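Local coordinates for protein ABC-type amino acid transport system, periplasmic component (Caldanaerobacter subterraneus subsp. tengcongensis MB4, PDB 4YMX) that binds arginine between its two lobes as the substrate-binding component of an amino acid ABC transporter, presumably handing it on to the membrane-bound part, at residues M86-G90 against Q152-T156; G106-A111 against E219-A225; F141-V146 against I164-K168. All coordinates share one frame; numbering follows the deposited sequence.

Contact 1. Residues M86-G90 against Q152-T156; sequences MDFKG and QIGTT. With ARG (arginine), chain C.
The Phe88 ring meets segment 152-156 at its edge, where Gly154 O lies in the ring plane 3.4 Å from CE2. Thr155 CG2 comes in obliquely, 3.6 Å from CD2, and Gln152 NE2 packs against Phe88 CB. With CG anti to the backbone N (chi1 -179°), the ring is carried over to the bound arginine, whose CD lies over one face; Phe88 CD1 is 3.4 Å from the ligand NE. Gln152 OE1 accepts a 2.9 Å hydrogen bond from the ligand NH1, while Thr156 N donates to its OXT. An alanine in place of Phe88 would probably leave CD and the NE-CZ end of the ligand without their aromatic cover and Thr155 CG2 without its ring contact. The outer side is more open to solvent: the exposed Lys89 runs alongside Ile153, CD to CG2 3.7 Å, and a water, not a direct bond, links Lys89 N to Ile153 O. The lysine NZ turns instead to Asn173. Segment 86-90 leads from strand 80-85 into helix 91-96; the other follows strand 148-152 and enters helix 156-161, with Thr155 as N-cap, so the contact joins two strand-to-helix connections across the ligand cleft.

Contact 2. Residues G106-A111 against E219-A225; sequences GMTPTA and ENGSAVA. With ARG (arginine), chain C.
Thr108 and Gly221 meet through a side-chain hydrogen bond, OG1 of Thr108 donating to Gly221 O at 2.8 Å with the donor in the carbonyl plane. The same OG1 accepts a longer bond from the amino N of the bound arginine. Gly106 O takes a second bond from that amino group, and Thr108 N donates almost straight, at 172°, to the ligand O over 2.9 Å. The loop 106-111 thus holds the α-amino group and one carboxylate oxygen of the ligand.

The next shell holds this loop against the strand. Ala223 N donates to Met107 O at 2.8 Å, and Ser222 CA makes a CH...O contact with the same oxygen. Two waters bridge the segments: one links Met107 N to Ala223 O, another donates to both Thr108 OG1 and Glu219 O. Apolar contacts are few, Pro109 CG resting on Ala223 CB at 3.9 Å.

Farther out, Glu219 reaches the start of helix 111-114. Its OE1 accepts from Ala111 N at 2.9 Å on the syn side, 25° out of the carboxylate plane, while OE2 lies 3.3 Å from Thr110 CB, the two side chains crossing at about a right angle. With its OG1 between the backbone N and the carbonyl carbon (chi1 68°), Thr110 caps this helix at Arg113 N. Pro109 centres an inverse gamma turn, closed by Thr110 N bonding to Thr108 O. With Arg113, which also bonds the ligand, this loop forms the part of the pocket that holds the α-amino and carboxylate groups, as in other family 3 solute-binding proteins.

Contact 3. Residues F141-V146 against I164-K168; sequences FDDLKV and IPNVK
One backbone hydrogen bond joins the two segments: Val146 N donates to Pro165 O at 3.1 Å, with an N-H...O angle of 161° and the donor in the carbonyl plane. Two CH...O contacts flank it. Lys145 CA approaches that same carbonyl oxygen, and Val146 CA points to Asn166 O at 3.2 Å with 156° at the hydrogen, so the chain at 145-146 follows the proline-asparagine corner closely. A looser van der Waals contact brings Lys168 CE to 3.6 Å from the carbonyl oxygen of Val146.

That corner is a type II beta turn from Ile164 to Val167, with Pro165 and Asn166 in its middle and Val167 N bonded back to Ile164 O. Facing it is a 3-10 segment, 141-144. The turn connects helix 156-161 to strand 168-172, an outermost strand of its five-stranded mixed sheet, and segment 141-146 leads into the neighbouring parallel strand 148-152. This sheet is the core of one lobe of the two-lobed periplasmic binding protein fold, and the contact lies beside the beginnings of two adjacent strands, well away from the ligand site.

Apolar packing centres on Ile164. Its CG2, anti to the backbone N, meets Leu144 CB at 3.8 Å, and its CD1 comes within 3.9 Å of Leu144 CD1, the two side chains crossing obliquely. The Phe141 ring is more distant, CE1 standing 4.4 Å from Ile164 CG1, and it also touches Met212. At the more exposed margin, the methylenes of Lys145 pass across the proline ring, CE lying 3.9 Å from Pro165 CG, and Val146 CG2 lies beside Asn166 CB.

Contacts 1 and 2 share the bound arginine and touch each other, Phe88 CZ packing 3.7 Å from Met107 CE and Thr156 CG2 against Thr110 CG2. Contact 2 is the more buried and the more polar of the pair, joined by direct hydrogen bonds and waters; contact 1 has a packed ring and ligand side but a more exposed outer margin bridged by a single water. Contact 3 lies apart, its centre about 22 Å from that of contact 1, and is mostly surface packing round one backbone bond. Contacts 1 and 2 both draw on the sheet holding strands 80-85 and 222-227, and contact 1 links it to the sheet of strand 148-152, which contact 3 adjoins at its other end.

Contact 1. Residues M86-G90 against Q152-T156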
loop_
_atom_site.group_PDB
_atom_site.type_symbol
_atom_site.label_atom_id
_atom_site.label_comp_id
_atom_site.label_asym_id
_atom_site.label_seq_id
_atom_site.Cartn_x
_atom_site.Cartn_y
_atom_site.Cartn_z
ATOM N N MET A 86 5.508 5.192 9.486
ATOM C CA MET A 86 6.916 5.051 9.149
ATOM C C MET A 86 7.069 4.711 7.667
ATOM O O MET A 86 6.096 4.331 7.001
ATOM C CB MET A 86 7.562 3.958 10.008
ATOM C CG MET A 86 7.049 2.558 9.700
ATOM S SD MET A 86 7.662 1.316 10.851
ATOM C CE MET A 86 6.694 1.712 12.292
ATOM N N ASP A 87 8.291 4.845 7.162
ATOM C CA ASP A 87 8.596 4.436 5.796
ATOM C C ASP A 87 8.191 2.985 5.585
ATOM O O ASP A 87 8.410 2.152 6.463
ATOM C CB ASP A 87 10.090 4.593 5.508
ATOM C CG ASP A 87 10.554 6.039 5.535
ATOM O OD1 ASP A 87 9.739 6.957 5.311
ATOM O OD2 ASP A 87 11.761 6.252 5.768
ATOM N N PHE A 88 7.569 2.690 4.446
ATOM C CA PHE A 88 7.088 1.331 4.183
ATOM C C PHE A 88 8.170 0.270 4.398
ATOM O O PHE A 88 7.919 -0.793 4.986
ATOM C CB PHE A 88 6.521 1.218 2.767
ATOM C CG PHE A 88 5.985 -0.155 2.440
ATOM C CD1 PHE A 88 4.675 -0.503 2.750
ATOM C CD2 PHE A 88 6.796 -1.106 1.832
ATOM C CE1 PHE A 88 4.185 -1.777 2.457
ATOM C CE2 PHE A 88 6.314 -2.367 1.533
ATOM C CZ PHE A 88 4.998 -2.699 1.833
ATOM N N LYS A 89 9.386 0.571 3.948
ATOM C CA LYS A 89 10.506 -0.358 4.065
ATOM C C LYS A 89 10.840 -0.770 5.510
ATOM O O LYS A 89 11.453 -1.821 5.725
ATOM C CB LYS A 89 11.755 0.244 3.406
ATOM C CG LYS A 89 12.316 1.436 4.159
ATOM C CD LYS A 89 13.458 2.089 3.398
ATOM C CE LYS A 89 14.132 3.133 4.270
ATOM N NZ LYS A 89 15.244 3.822 3.539
ATOM N N GLY A 90 10.437 0.043 6.484
ATOM C CA GLY A 90 10.699 -0.264 7.877
ATOM C C GLY A 90 9.620 -1.095 8.544
ATOM O O GLY A 90 9.781 -1.498 9.695
ATOM N N GLN A 152 8.754 2.737 -4.789
ATOM C CA GLN A 152 8.897 2.755 -3.345
ATOM C C GLN A 152 9.790 1.605 -2.888
ATOM O O GLN A 152 9.589 0.445 -3.260
ATOM C CB GLN A 152 7.526 2.691 -2.658
ATOM C CG GLN A 152 7.606 2.682 -1.143
ATOM C CD GLN A 152 6.269 2.967 -0.503
ATOM O OE1 GLN A 152 5.239 2.398 -0.884
ATOM N NE2 GLN A 152 6.264 3.885 0.453
ATOM N N ILE A 153 10.797 1.944 -2.095
ATOM C CA ILE A 153 11.719 0.945 -1.566
ATOM C C ILE A 153 10.987 -0.144 -0.791
ATOM O O ILE A 153 10.156 0.143 0.072
ATOM C CB ILE A 153 12.747 1.590 -0.648
ATOM C CG1 ILE A 153 13.607 2.560 -1.449
ATOM C CG2 ILE A 153 13.641 0.536 -0.002
ATOM C CD1 ILE A 153 14.288 3.576 -0.578
ATOM N N GLY A 154 11.285 -1.393 -1.129
ATOM C CA GLY A 154 10.806 -2.524 -0.347
ATOM C C GLY A 154 9.478 -3.070 -0.824
ATOM O O GLY A 154 8.869 -3.905 -0.160
ATOM N N THR A 155 9.039 -2.628 -1.998
ATOM C CA THR A 155 7.712 -2.993 -2.489
ATOM C C THR A 155 7.687 -3.938 -3.682
ATOM O O THR A 155 8.681 -4.120 -4.389
ATOM C CB THR A 155 6.881 -1.751 -2.890
ATOM O OG1 THR A 155 7.513 -1.076 -3.992
ATOM C CG2 THR A 155 6.715 -0.801 -1.712
ATOM N N THR A 156 6.510 -4.501 -3.930
ATOM C CA THR A 156 6.296 -5.272 -5.150
ATOM C C THR A 156 6.361 -4.375 -6.390
ATOM O O THR A 156 6.699 -4.837 -7.483
ATOM C CB THR A 156 4.953 -5.983 -5.125
ATOM O OG1 THR A 156 3.924 -5.017 -4.884
ATOM C CG2 THR A 156 4.938 -7.037 -4.022
HETATM N N ARG C . 1.380 -3.600 -2.270
HETATM C CA ARG C . 2.802 -3.185 -2.394
HETATM C C ARG C . 3.689 -4.033 -1.500
HETATM O O ARG C . 3.197 -4.821 -0.694
HETATM C CB ARG C . 2.959 -1.707 -2.035
HETATM C CG ARG C . 2.412 -1.344 -0.668
HETATM C CD ARG C . 2.835 0.055 -0.249
HETATM N NE ARG C . 2.054 0.520 0.888
HETATM C CZ ARG C . 2.201 1.706 1.467
HETATM N NH1 ARG C . 3.105 2.565 1.030
HETATM N NH2 ARG C . 1.437 2.025 2.495
HETATM O OXT ARG C . 4.914 -3.943 -1.570
HETATM O O HOH W 1 9.839 2.508 1.787
#

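Contact 2. Residues G106-A111 against E219-A225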
loop_
_atom_site.group_PDB
_atom_site.type_symbol
_atom_site.label_atom_id
_atom_site.label_comp_id
_atom_site.label_asym_id
_atom_site.label_seq_id
_atom_site.Cartn_x
_atom_site.Cartn_y
_atom_site.Cartn_z
ATOM N N GLY A 106 -1.612 -1.862 2.880
ATOM C CA GLY A 106 -1.796 -2.356 1.527
ATOM C C GLY A 106 -0.705 -3.347 1.155
ATOM O O GLY A 106 -0.182 -3.343 0.031
ATOM N N MET A 107 -0.343 -4.197 2.115
ATOM C CA MET A 107 0.855 -5.011 2.000
ATOM C C MET A 107 0.572 -6.383 1.408
ATOM O O MET A 107 -0.280 -7.131 1.895
ATOM C CB MET A 107 1.530 -5.155 3.361
ATOM C CG MET A 107 2.772 -6.027 3.291
ATOM S SD MET A 107 3.673 -6.179 4.840
ATOM C CE MET A 107 4.452 -4.562 4.928
ATOM N N THR A 108 1.311 -6.714 0.357
ATOM C CA THR A 108 1.097 -7.967 -0.356
ATOM C C THR A 108 1.756 -9.140 0.369
ATOM O O THR A 108 2.920 -9.059 0.749
ATOM C CB THR A 108 1.625 -7.863 -1.789
ATOM O OG1 THR A 108 0.945 -6.794 -2.459
ATOM C CG2 THR A 108 1.393 -9.163 -2.554
ATOM N N PRO A 109 1.009 -10.238 0.577
ATOM C CA PRO A 109 1.607 -11.381 1.276
ATOM C C PRO A 109 2.468 -12.239 0.353
ATOM O O PRO A 109 2.067 -13.346 -0.013
ATOM C CB PRO A 109 0.384 -12.173 1.753
ATOM C CG PRO A 109 -0.678 -11.858 0.759
ATOM C CD PRO A 109 -0.441 -10.408 0.381
ATOM N N THR A 110 3.653 -11.747 0.008
ATOM C CA THR A 110 4.539 -12.455 -0.916
ATOM C C THR A 110 5.176 -13.670 -0.261
ATOM O O THR A 110 5.336 -13.714 0.960
ATOM C CB THR A 110 5.662 -11.536 -1.443
ATOM O OG1 THR A 110 6.553 -11.200 -0.369
ATOM C CG2 THR A 110 5.083 -10.266 -2.017
ATOM N N ALA A 111 5.532 -14.660 -1.074
ATOM C CA ALA A 111 6.215 -15.841 -0.567
ATOM C C ALA A 111 7.480 -15.448 0.198
ATOM O O ALA A 111 7.786 -16.013 1.256
ATOM C CB ALA A 111 6.551 -16.788 -1.710
ATOM N N GLU A 219 3.184 -10.721 -7.384
ATOM C CA GLU A 219 2.129 -11.137 -6.470
ATOM C C GLU A 219 1.229 -9.941 -6.151
ATOM O O GLU A 219 1.704 -8.803 -6.050
ATOM C CB GLU A 219 2.729 -11.765 -5.202
ATOM C CG GLU A 219 3.421 -13.107 -5.475
ATOM C CD GLU A 219 4.515 -13.459 -4.486
ATOM O OE1 GLU A 219 4.341 -14.446 -3.733
ATOM O OE2 GLU A 219 5.561 -12.774 -4.478
ATOM N N ASN A 220 -0.072 -10.198 -6.030
ATOM C CA ASN A 220 -1.055 -9.138 -5.839
ATOM C C ASN A 220 -1.843 -9.317 -4.550
ATOM O O ASN A 220 -1.752 -10.354 -3.883
ATOM C CB ASN A 220 -2.036 -9.070 -7.021
ATOM C CG ASN A 220 -1.338 -9.033 -8.378
ATOM O OD1 ASN A 220 -1.443 -9.985 -9.162
ATOM N ND2 ASN A 220 -0.635 -7.933 -8.668
ATOM N N GLY A 221 -2.611 -8.293 -4.203
ATOM C CA GLY A 221 -3.490 -8.359 -3.052
ATOM C C GLY A 221 -2.868 -7.768 -1.804
ATOM O O GLY A 221 -1.652 -7.587 -1.725
ATOM N N SER A 222 -3.715 -7.466 -0.825
ATOM C CA SER A 222 -3.268 -6.934 0.459
ATOM C C SER A 222 -3.752 -7.793 1.625
ATOM O O SER A 222 -4.858 -8.336 1.596
ATOM C CB SER A 222 -3.757 -5.504 0.636
ATOM O OG SER A 222 -3.253 -4.697 -0.413
ATOM N N ALA A 223 -2.901 -7.933 2.636
ATOM C CA ALA A 223 -3.210 -8.724 3.825
ATOM C C ALA A 223 -2.582 -8.070 5.042
ATOM O O ALA A 223 -1.689 -7.238 4.906
ATOM C CB ALA A 223 -2.705 -10.154 3.665
ATOM N N VAL A 224 -3.051 -8.447 6.230
ATOM C CA VAL A 224 -2.485 -7.945 7.478
ATOM C C VAL A 224 -1.285 -8.800 7.856
ATOM O O VAL A 224 -1.334 -10.027 7.748
ATOM C CB VAL A 224 -3.521 -7.984 8.621
ATOM C CG1 VAL A 224 -2.890 -7.562 9.937
ATOM C CG2 VAL A 224 -4.703 -7.088 8.291
ATOM N N ALA A 225 -0.200 -8.155 8.273
ATOM C CA ALA A 225 0.972 -8.884 8.758
ATOM C C ALA A 225 1.096 -8.833 10.271
ATOM O O ALA A 225 0.823 -7.805 10.914
ATOM C CB ALA A 225 2.253 -8.360 8.122
HETATM N N ARG C . 1.380 -3.600 -2.270
HETATM C CA ARG C . 2.802 -3.185 -2.394
HETATM C C ARG C . 3.689 -4.033 -1.500
HETATM O O ARG C . 3.197 -4.821 -0.694
HETATM C CB ARG C . 2.959 -1.707 -2.035
HETATM C CG ARG C . 2.412 -1.344 -0.668
HETATM C CD ARG C . 2.835 0.055 -0.249
HETATM N NE ARG C . 2.054 0.520 0.888
HETATM C CZ ARG C . 2.201 1.706 1.467
HETATM N NH1 ARG C . 3.105 2.565 1.030
HETATM N NH2 ARG C . 1.437 2.025 2.495
HETATM O OXT ARG C . 4.914 -3.943 -1.570
HETATM O O HOH W 2 -1.399 -4.759 -2.650
HETATM O O HOH W 3 -1.837 -4.576 4.589
HETATM O O HOH W 4 1.528 -6.327 -5.114
#

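Contact 3. Residues F141-V146 against I164-K168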
loop_
_atom_site.group_PDB
_atom_site.type_symbol
_atom_site.label_atom_id
_atom_site.label_comp_id
_atom_site.label_asym_id
_atom_site.label_seq_id
_atom_site.Cartn_x
_atom_site.Cartn_y
_atom_site.Cartn_z
ATOM N N PHE A 141 4.666 -1.069 -22.650
ATOM C CA PHE A 141 5.668 -1.683 -21.788
ATOM C C PHE A 141 7.084 -1.628 -22.370
ATOM O O PHE A 141 8.040 -1.324 -21.650
ATOM C CB PHE A 141 5.256 -3.117 -21.450
ATOM C CG PHE A 141 6.125 -3.772 -20.413
ATOM C CD1 PHE A 141 6.045 -3.390 -19.082
ATOM C CD2 PHE A 141 7.011 -4.775 -20.770
ATOM C CE1 PHE A 141 6.841 -4.003 -18.125
ATOM C CE2 PHE A 141 7.806 -5.392 -19.819
ATOM C CZ PHE A 141 7.721 -5.001 -18.490
ATOM N N ASP A 142 7.216 -1.882 -23.672
ATOM C CA ASP A 142 8.523 -1.849 -24.317
ATOM C C ASP A 142 9.186 -0.475 -24.190
ATOM O O ASP A 142 10.414 -0.378 -24.148
ATOM C CB ASP A 142 8.387 -2.245 -25.792
ATOM C CG ASP A 142 9.710 -2.612 -26.415
ATOM O OD1 ASP A 142 10.162 -1.882 -27.321
ATOM O OD2 ASP A 142 10.304 -3.620 -25.985
ATOM N N ASP A 143 8.377 0.579 -24.114
ATOM C CA ASP A 143 8.899 1.942 -24.026
ATOM C C ASP A 143 9.560 2.251 -22.688
ATOM O O ASP A 143 10.213 3.277 -22.551
ATOM C CB ASP A 143 7.790 2.972 -24.269
ATOM C CG ASP A 143 7.086 2.790 -25.600
ATOM O OD1 ASP A 143 7.624 2.118 -26.507
ATOM O OD2 ASP A 143 5.978 3.345 -25.739
ATOM N N LEU A 144 9.384 1.378 -21.702
ATOM C CA LEU A 144 9.984 1.586 -20.387
ATOM C C LEU A 144 11.470 1.273 -20.349
ATOM O O LEU A 144 12.158 1.648 -19.395
ATOM C CB LEU A 144 9.269 0.758 -19.319
ATOM C CG LEU A 144 7.795 1.096 -19.106
ATOM C CD1 LEU A 144 7.188 0.120 -18.118
ATOM C CD2 LEU A 144 7.619 2.543 -18.630
ATOM N N LYS A 145 11.965 0.579 -21.373
ATOM C CA LYS A 145 13.391 0.252 -21.425
ATOM C C LYS A 145 14.257 1.498 -21.309
ATOM O O LYS A 145 13.972 2.523 -21.935
ATOM C CB LYS A 145 13.738 -0.485 -22.721
ATOM C CG LYS A 145 13.112 -1.850 -22.837
ATOM C CD LYS A 145 13.534 -2.532 -24.125
ATOM C CE LYS A 145 12.855 -3.880 -24.235
ATOM N NZ LYS A 145 11.401 -3.742 -23.932
ATOM N N VAL A 146 15.321 1.392 -20.511
ATOM C CA VAL A 146 16.312 2.462 -20.331
ATOM C C VAL A 146 15.763 3.732 -19.652
ATOM O O VAL A 146 16.447 4.758 -19.589
ATOM C CB VAL A 146 17.037 2.845 -21.673
ATOM C CG1 VAL A 146 18.417 3.440 -21.386
ATOM C CG2 VAL A 146 17.194 1.633 -22.592
ATOM N N ILE A 164 12.459 -4.427 -15.735
ATOM C CA ILE A 164 12.500 -3.653 -16.969
ATOM C C ILE A 164 13.937 -3.585 -17.476
ATOM O O ILE A 164 14.842 -3.221 -16.728
ATOM C CB ILE A 164 11.964 -2.233 -16.746
ATOM C CG1 ILE A 164 10.481 -2.277 -16.368
ATOM C CG2 ILE A 164 12.184 -1.366 -17.980
ATOM C CD1 ILE A 164 9.975 -0.999 -15.701
ATOM N N PRO A 165 14.162 -3.963 -18.744
ATOM C CA PRO A 165 15.532 -3.956 -19.282
ATOM C C PRO A 165 16.211 -2.586 -19.176
ATOM O O PRO A 165 15.624 -1.566 -19.556
ATOM C CB PRO A 165 15.335 -4.346 -20.752
ATOM C CG PRO A 165 14.071 -5.162 -20.748
ATOM C CD PRO A 165 13.189 -4.514 -19.706
ATOM N N ASN A 166 17.429 -2.576 -18.632
ATOM C CA ASN A 166 18.230 -1.358 -18.498
ATOM C C ASN A 166 17.543 -0.234 -17.724
ATOM O O ASN A 166 17.833 0.949 -17.924
ATOM C CB ASN A 166 18.707 -0.873 -19.872
ATOM C CG ASN A 166 19.569 -1.900 -20.570
ATOM O OD1 ASN A 166 19.221 -2.408 -21.640
ATOM N ND2 ASN A 166 20.698 -2.231 -19.953
ATOM N N VAL A 167 16.634 -0.619 -16.832
ATOM C CA VAL A 167 15.920 0.359 -16.017
ATOM C C VAL A 167 16.884 1.174 -15.150
ATOM O O VAL A 167 17.902 0.663 -14.658
ATOM C CB VAL A 167 14.844 -0.319 -15.133
ATOM C CG1 VAL A 167 15.486 -1.175 -14.050
ATOM C CG2 VAL A 167 13.918 0.725 -14.516
ATOM N N LYS A 168 16.584 2.455 -15.008
ATOM C CA LYS A 168 17.274 3.292 -14.042
ATOM C C LYS A 168 16.310 3.514 -12.889
ATOM O O LYS A 168 15.428 4.375 -12.951
ATOM C CB LYS A 168 17.698 4.620 -14.670
ATOM C CG LYS A 168 18.504 4.434 -15.951
ATOM C CD LYS A 168 18.922 5.762 -16.569
ATOM C CE LYS A 168 19.582 5.546 -17.930
ATOM N NZ LYS A 168 20.187 6.795 -18.473
#